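Local coordinates for protein cellulase (Rhodothermus marinus, PDB 3B7M) that probably hydrolyses internal beta-1,4-glucosidic bonds of cellulose, as an endoglucanase of glycoside hydrolase family 12 with a beta-jelly-roll fold, at residues A[46-51]-A[197-202]; A[80-85]-A[94-99]. All coordinates share one frame; numbering follows the deposited sequence.

Contact 1: A[46-51]-A[197-202]; sequences TRAEHD and FELFTG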
loop_
_atom_site.group_PDB
_atom_site.type_symbol
_atom_site.label_atom_id
_atom_site.label_comp_id
_atom_site.label_asym_id
_atom_site.label_seq_id
_atom_site.Cartn_x
_atom_site.Cartn_y
_atom_site.Cartn_z
ATOM N N THR A 46 6.803 2.364 -16.749
ATOM C CA THR A 46 7.091 2.644 -18.153
ATOM C C THR A 46 6.398 1.643 -19.069
ATOM O O THR A 46 6.211 1.913 -20.259
ATOM C CB THR A 46 8.609 2.598 -18.442
ATOM O OG1 THR A 46 9.118 1.349 -17.985
ATOM C CG2 THR A 46 9.348 3.734 -17.738
ATOM N N ARG A 47 6.036 0.488 -18.511
ATOM C CA ARG A 47 5.385 -0.582 -19.250
ATOM C C ARG A 47 4.413 -1.347 -18.358
ATOM O O ARG A 47 4.749 -1.716 -17.241
ATOM C CB ARG A 47 6.435 -1.533 -19.823
ATOM C CG ARG A 47 5.877 -2.645 -20.689
ATOM C CD ARG A 47 6.702 -2.786 -21.967
ATOM N NE ARG A 47 7.864 -3.675 -21.866
ATOM C CZ ARG A 47 9.136 -3.311 -22.072
ATOM N NH1 ARG A 47 9.457 -2.046 -22.361
ATOM N NH2 ARG A 47 10.104 -4.217 -21.978
ATOM N N ALA A 48 3.207 -1.586 -18.856
ATOM C CA ALA A 48 2.228 -2.364 -18.121
ATOM C C ALA A 48 1.191 -2.878 -19.102
ATOM O O ALA A 48 0.386 -2.110 -19.629
ATOM C CB ALA A 48 1.572 -1.528 -17.022
ATOM N N GLU A 49 1.207 -4.177 -19.345
ATOM C CA GLU A 49 0.328 -4.742 -20.357
ATOM C C GLU A 49 -0.795 -5.586 -19.740
ATOM O O GLU A 49 -1.400 -6.413 -20.414
ATOM C CB GLU A 49 1.161 -5.523 -21.385
ATOM C CG GLU A 49 2.306 -4.672 -21.944
ATOM C CD GLU A 49 3.031 -5.296 -23.122
ATOM O OE1 GLU A 49 2.583 -6.361 -23.603
ATOM O OE2 GLU A 49 4.057 -4.716 -23.575
ATOM N N HIS A 50 -1.087 -5.334 -18.464
ATOM C CA HIS A 50 -2.048 -6.133 -17.716
ATOM C C HIS A 50 -3.463 -5.968 -18.236
ATOM O O HIS A 50 -3.848 -4.886 -18.682
ATOM C CB HIS A 50 -2.008 -5.779 -16.227
ATOM C CG HIS A 50 -0.628 -5.769 -15.656
ATOM N ND1 HIS A 50 0.194 -6.873 -15.694
ATOM C CD2 HIS A 50 0.082 -4.789 -15.047
ATOM C CE1 HIS A 50 1.346 -6.579 -15.117
ATOM N NE2 HIS A 50 1.308 -5.319 -14.724
ATOM N N ASP A 51 -4.220 -7.056 -18.160
ATOM C CA ASP A 51 -5.608 -7.084 -18.562
ATOM C C ASP A 51 -6.347 -8.095 -17.682
ATOM O O ASP A 51 -6.940 -9.045 -18.196
ATOM C CB ASP A 51 -5.692 -7.470 -20.044
ATOM C CG ASP A 51 -7.054 -7.167 -20.668
ATOM O OD1 ASP A 51 -7.570 -6.026 -20.526
ATOM O OD2 ASP A 51 -7.583 -8.083 -21.342
ATOM N N PHE A 197 0.854 1.171 -6.630
ATOM C CA PHE A 197 -0.324 1.111 -7.451
ATOM C C PHE A 197 -0.748 -0.336 -7.646
ATOM O O PHE A 197 0.043 -1.155 -8.104
ATOM C CB PHE A 197 -0.056 1.797 -8.797
ATOM C CG PHE A 197 0.547 3.177 -8.662
ATOM C CD1 PHE A 197 -0.255 4.284 -8.445
ATOM C CD2 PHE A 197 1.922 3.358 -8.731
ATOM C CE1 PHE A 197 0.300 5.561 -8.319
ATOM C CE2 PHE A 197 2.486 4.622 -8.589
ATOM C CZ PHE A 197 1.674 5.723 -8.380
ATOM N N GLU A 198 -1.982 -0.658 -7.271
ATOM C CA GLU A 198 -2.564 -1.958 -7.609
ATOM C C GLU A 198 -3.066 -1.850 -9.045
ATOM O O GLU A 198 -3.948 -1.033 -9.326
ATOM C CB GLU A 198 -3.728 -2.312 -6.670
ATOM C CG GLU A 198 -3.317 -2.625 -5.240
ATOM C CD GLU A 198 -4.392 -3.406 -4.477
ATOM O OE1 GLU A 198 -5.563 -2.960 -4.447
ATOM O OE2 GLU A 198 -4.054 -4.462 -3.899
ATOM N N LEU A 199 -2.473 -2.636 -9.948
ATOM C CA LEU A 199 -2.804 -2.587 -11.376
ATOM C C LEU A 199 -3.778 -3.687 -11.765
ATOM O O LEU A 199 -3.594 -4.851 -11.411
ATOM C CB LEU A 199 -1.530 -2.667 -12.238
ATOM C CG LEU A 199 -0.478 -1.588 -11.983
ATOM C CD1 LEU A 199 0.682 -1.718 -12.955
ATOM C CD2 LEU A 199 -1.112 -0.178 -12.079
ATOM N N PHE A 200 -4.834 -3.309 -12.474
ATOM C CA PHE A 200 -5.776 -4.292 -12.993
ATOM C C PHE A 200 -5.636 -4.347 -14.509
ATOM O O PHE A 200 -5.369 -5.410 -15.066
ATOM C CB PHE A 200 -7.220 -3.986 -12.571
ATOM C CG PHE A 200 -7.459 -4.091 -11.090
ATOM C CD1 PHE A 200 -7.008 -3.096 -10.219
ATOM C CD2 PHE A 200 -8.130 -5.190 -10.558
ATOM C CE1 PHE A 200 -7.239 -3.182 -8.847
ATOM C CE2 PHE A 200 -8.358 -5.291 -9.190
ATOM C CZ PHE A 200 -7.912 -4.281 -8.332
ATOM N N THR A 201 -5.813 -3.206 -15.171
ATOM C CA THR A 201 -5.548 -3.114 -16.611
ATOM C C THR A 201 -4.704 -1.879 -16.914
ATOM O O THR A 201 -5.016 -0.783 -16.449
ATOM C CB THR A 201 -6.855 -3.167 -17.504
ATOM O OG1 THR A 201 -7.214 -1.860 -17.958
ATOM C CG2 THR A 201 -8.005 -3.758 -16.774
ATOM N N GLY A 202 -3.614 -2.066 -17.660
ATOM C CA GLY A 202 -2.749 -0.941 -18.019
ATOM C C GLY A 202 -1.986 -0.451 -16.803
ATOM O O GLY A 202 -1.636 -1.243 -15.928
#

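Contact 2: A[80-85]-A[94-99]; sequences TSWTLT and AAYDIF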
loop_
_atom_site.group_PDB
_atom_site.type_symbol
_atom_site.label_atom_id
_atom_site.label_comp_id
_atom_site.label_asym_id
_atom_site.label_seq_id
_atom_site.Cartn_x
_atom_site.Cartn_y
_atom_site.Cartn_z
ATOM N N THR A 80 3.713 9.555 7.265
ATOM C CA THR A 80 4.135 9.287 5.904
ATOM C C THR A 80 3.802 10.431 4.941
ATOM O O THR A 80 2.777 11.110 5.093
ATOM C CB THR A 80 3.535 7.961 5.398
ATOM O OG1 THR A 80 4.194 7.567 4.195
ATOM C CG2 THR A 80 2.022 8.090 5.157
ATOM N N SER A 81 4.676 10.643 3.960
ATOM C CA SER A 81 4.391 11.534 2.837
ATOM C C SER A 81 4.556 10.798 1.507
ATOM O O SER A 81 5.321 9.843 1.406
ATOM C CB SER A 81 5.292 12.780 2.879
ATOM O OG SER A 81 5.246 13.372 4.168
ATOM N N TRP A 82 3.822 11.241 0.490
ATOM C CA TRP A 82 3.857 10.613 -0.815
ATOM C C TRP A 82 3.213 11.517 -1.859
ATOM O O TRP A 82 2.245 12.221 -1.571
ATOM C CB TRP A 82 3.146 9.256 -0.766
ATOM C CG TRP A 82 3.326 8.420 -1.981
ATOM C CD1 TRP A 82 4.491 8.204 -2.663
ATOM C CD2 TRP A 82 2.316 7.653 -2.655
ATOM N NE1 TRP A 82 4.267 7.361 -3.725
ATOM C CE2 TRP A 82 2.942 7.013 -3.752
ATOM C CE3 TRP A 82 0.938 7.448 -2.440
ATOM C CZ2 TRP A 82 2.246 6.173 -4.633
ATOM C CZ3 TRP A 82 0.243 6.616 -3.316
ATOM C CH2 TRP A 82 0.899 5.992 -4.407
ATOM N N THR A 83 3.758 11.504 -3.066
ATOM C CA THR A 83 3.105 12.171 -4.182
ATOM C C THR A 83 2.989 11.209 -5.346
ATOM O O THR A 83 3.972 10.612 -5.761
ATOM C CB THR A 83 3.852 13.444 -4.625
ATOM O OG1 THR A 83 4.074 14.273 -3.487
ATOM C CG2 THR A 83 3.032 14.234 -5.664
ATOM N N LEU A 84 1.782 11.074 -5.874
ATOM C CA LEU A 84 1.567 10.251 -7.043
ATOM C C LEU A 84 1.172 11.127 -8.220
ATOM O O LEU A 84 0.692 12.267 -8.038
ATOM C CB LEU A 84 0.498 9.197 -6.788
ATOM C CG LEU A 84 -0.908 9.729 -6.533
ATOM C CD1 LEU A 84 -1.880 9.197 -7.574
ATOM C CD2 LEU A 84 -1.363 9.453 -5.097
ATOM N N THR A 85 1.399 10.597 -9.423
ATOM C CA THR A 85 1.005 11.241 -10.651
ATOM C C THR A 85 0.036 10.285 -11.334
ATOM O O THR A 85 0.438 9.222 -11.792
ATOM C CB THR A 85 2.221 11.550 -11.556
ATOM O OG1 THR A 85 3.222 12.252 -10.802
ATOM C CG2 THR A 85 1.802 12.398 -12.775
ATOM N N ALA A 94 -4.219 3.860 -6.313
ATOM C CA ALA A 94 -3.019 4.313 -5.635
ATOM C C ALA A 94 -3.297 4.097 -4.148
ATOM O O ALA A 94 -4.192 4.728 -3.575
ATOM C CB ALA A 94 -2.749 5.781 -5.959
ATOM N N ALA A 95 -2.549 3.184 -3.526
ATOM C CA ALA A 95 -2.939 2.684 -2.220
ATOM C C ALA A 95 -1.740 2.336 -1.360
ATOM O O ALA A 95 -0.775 1.719 -1.844
ATOM C CB ALA A 95 -3.844 1.446 -2.397
ATOM N N TYR A 96 -1.788 2.761 -0.096
ATOM C CA TYR A 96 -0.937 2.189 0.953
ATOM C C TYR A 96 -1.371 0.785 1.321
ATOM O O TYR A 96 -2.564 0.455 1.253
ATOM C CB TYR A 96 -0.994 3.027 2.225
ATOM C CG TYR A 96 -0.088 4.225 2.182
ATOM C CD1 TYR A 96 -0.469 5.380 1.504
ATOM C CD2 TYR A 96 1.154 4.205 2.806
ATOM C CE1 TYR A 96 0.369 6.482 1.455
ATOM C CE2 TYR A 96 1.994 5.309 2.759
ATOM C CZ TYR A 96 1.581 6.444 2.083
ATOM O OH TYR A 96 2.396 7.556 2.015
ATOM N N ASP A 97 -0.399 -0.028 1.730
ATOM C CA ASP A 97 -0.652 -1.362 2.250
ATOM C C ASP A 97 0.216 -1.536 3.500
ATOM O O ASP A 97 1.447 -1.407 3.439
ATOM C CB ASP A 97 -0.290 -2.399 1.185
ATOM C CG ASP A 97 -1.106 -3.693 1.288
ATOM O OD1 ASP A 97 -1.949 -3.844 2.198
ATOM O OD2 ASP A 97 -0.891 -4.565 0.418
ATOM N N ILE A 98 -0.424 -1.786 4.633
ATOM C CA ILE A 98 0.270 -1.929 5.908
ATOM C C ILE A 98 -0.015 -3.318 6.489
ATOM O O ILE A 98 -1.185 -3.722 6.606
ATOM C CB ILE A 98 -0.151 -0.835 6.916
ATOM C CG1 ILE A 98 -0.089 0.561 6.247
ATOM C CG2 ILE A 98 0.749 -0.879 8.136
ATOM C CD1 ILE A 98 -0.575 1.721 7.111
ATOM N N PHE A 99 1.043 -4.051 6.841
ATOM C CA PHE A 99 0.871 -5.430 7.313
ATOM C C PHE A 99 1.142 -5.638 8.801
ATOM O O PHE A 99 2.135 -5.133 9.339
ATOM C CB PHE A 99 1.711 -6.392 6.475
ATOM C CG PHE A 99 1.168 -6.600 5.095
ATOM C CD1 PHE A 99 0.117 -7.496 4.876
ATOM C CD2 PHE A 99 1.686 -5.890 4.014
ATOM C CE1 PHE A 99 -0.402 -7.684 3.592
ATOM C CE2 PHE A 99 1.177 -6.077 2.723
ATOM C CZ PHE A 99 0.135 -6.972 2.513
#

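Contact 1: A[46-51]-A[197-202]
The imidazole of His50 meets Leu199 at its edge: CD1 of Leu199 lies near the ring plane, 3.8 Å from His50 CD2, and the two side chains cross obliquely. Gly202 O also lies near that plane, at the ring's rim. Both ring nitrogens are hydrogen-bonded outside the two segments, ND1 to Thr30 OG1 and NE2 to Gln32 OE1, which fixes the rotation of the imidazole and turns its CD2 corner to the leucine. Ala48 adds its methyl, with CB 4.2 Å from Leu199 CD1 and 3.4 Å from Gly202 O. The backbones are joined by one hydrogen bond, Gly202 N to His50 O at 3.0 Å; it is fairly straight, 154° at the hydrogen, though the donor sits 33° off the carbonyl plane. Thr201 CA approaches the same oxygen at 3.2 Å in a CA-H...O contact, so His50 O has two partners on the other segment. Asp51 and Thr201 form a single beta bridge. The end of strand 43-48 and the chain past it meet the corner after strand 189-199, a strand of the other sheet. Strand 32-37 pairs with 43-48 through Cys33, Gln32 also touching Leu199; strand 91-101 sets Trp92 against Leu199 and Arg91 against Phe200.

Contact 2: A[80-85]-A[94-99]
Strands 78-85 and 91-101 face each other across the interior of the family 12 beta sandwich, one in each sheet, so side chains rather than backbone bonds join them. The segment axes come no closer than 9.5 Å and run at 149°, roughly antiparallel. Tyr96 spans the gap: its CG lies anti to the carbonyl carbon (chi1 -82°), and its phenol reaches Thr80 tip to tip, where OH donates to Thr80 OG1 at 2.8 Å. That acceptor sits at the ring edge, near the ring plane. Thr80 CG2 stands off the ring plane, over the hydroxyl end, 3.5 Å from Tyr96 CZ. Trp82 and Tyr96 run alongside each other, pointing opposite ways, with Trp82 CB 3.3 Å from Tyr96 OH. CE3 of the indole is 4.1 Å from CE1 of the phenol, and the rings are almost perpendicular at 83°. Trp82 CH2 lies 4.0 Å from Ala94 CB, and Leu84 CD1 reaches the same methyl at 3.9 Å. Within its own strand, Leu84 CB covers part of one indole face. Two polar atoms here have further partners, both on strand 207-215: Thr80 OG1 is also bonded to Ser212 O, and Trp82 NE1 to Ser208 OG. The hydroxyl of Thr80 thus relays a polar connection from the tyrosine of one sheet to the backbone of the other, within otherwise largely apolar surroundings.

The centres of the two contacts lie about 17 Å apart, contact 2 near the centre of the molecule and contact 1 toward its periphery. Along the sequence, 80-85 and 94-99 both fall between 46-51 and 197-202, so contact 1 brackets contact 2. Each joins the two sheets of the sandwich: 43-48 and 78-85 belong to the six-stranded one, while 189-199 and 91-101 are antiparallel neighbours in the other. Phe197, on a segment of contact 1 but taking no part in its pairing, packs on contact 2, its CZ 3.8 Å from Trp82 CZ2. Through Phe197 and Leu199, which both touch Ile45, apolar packing links the central pairing to the peripheral one.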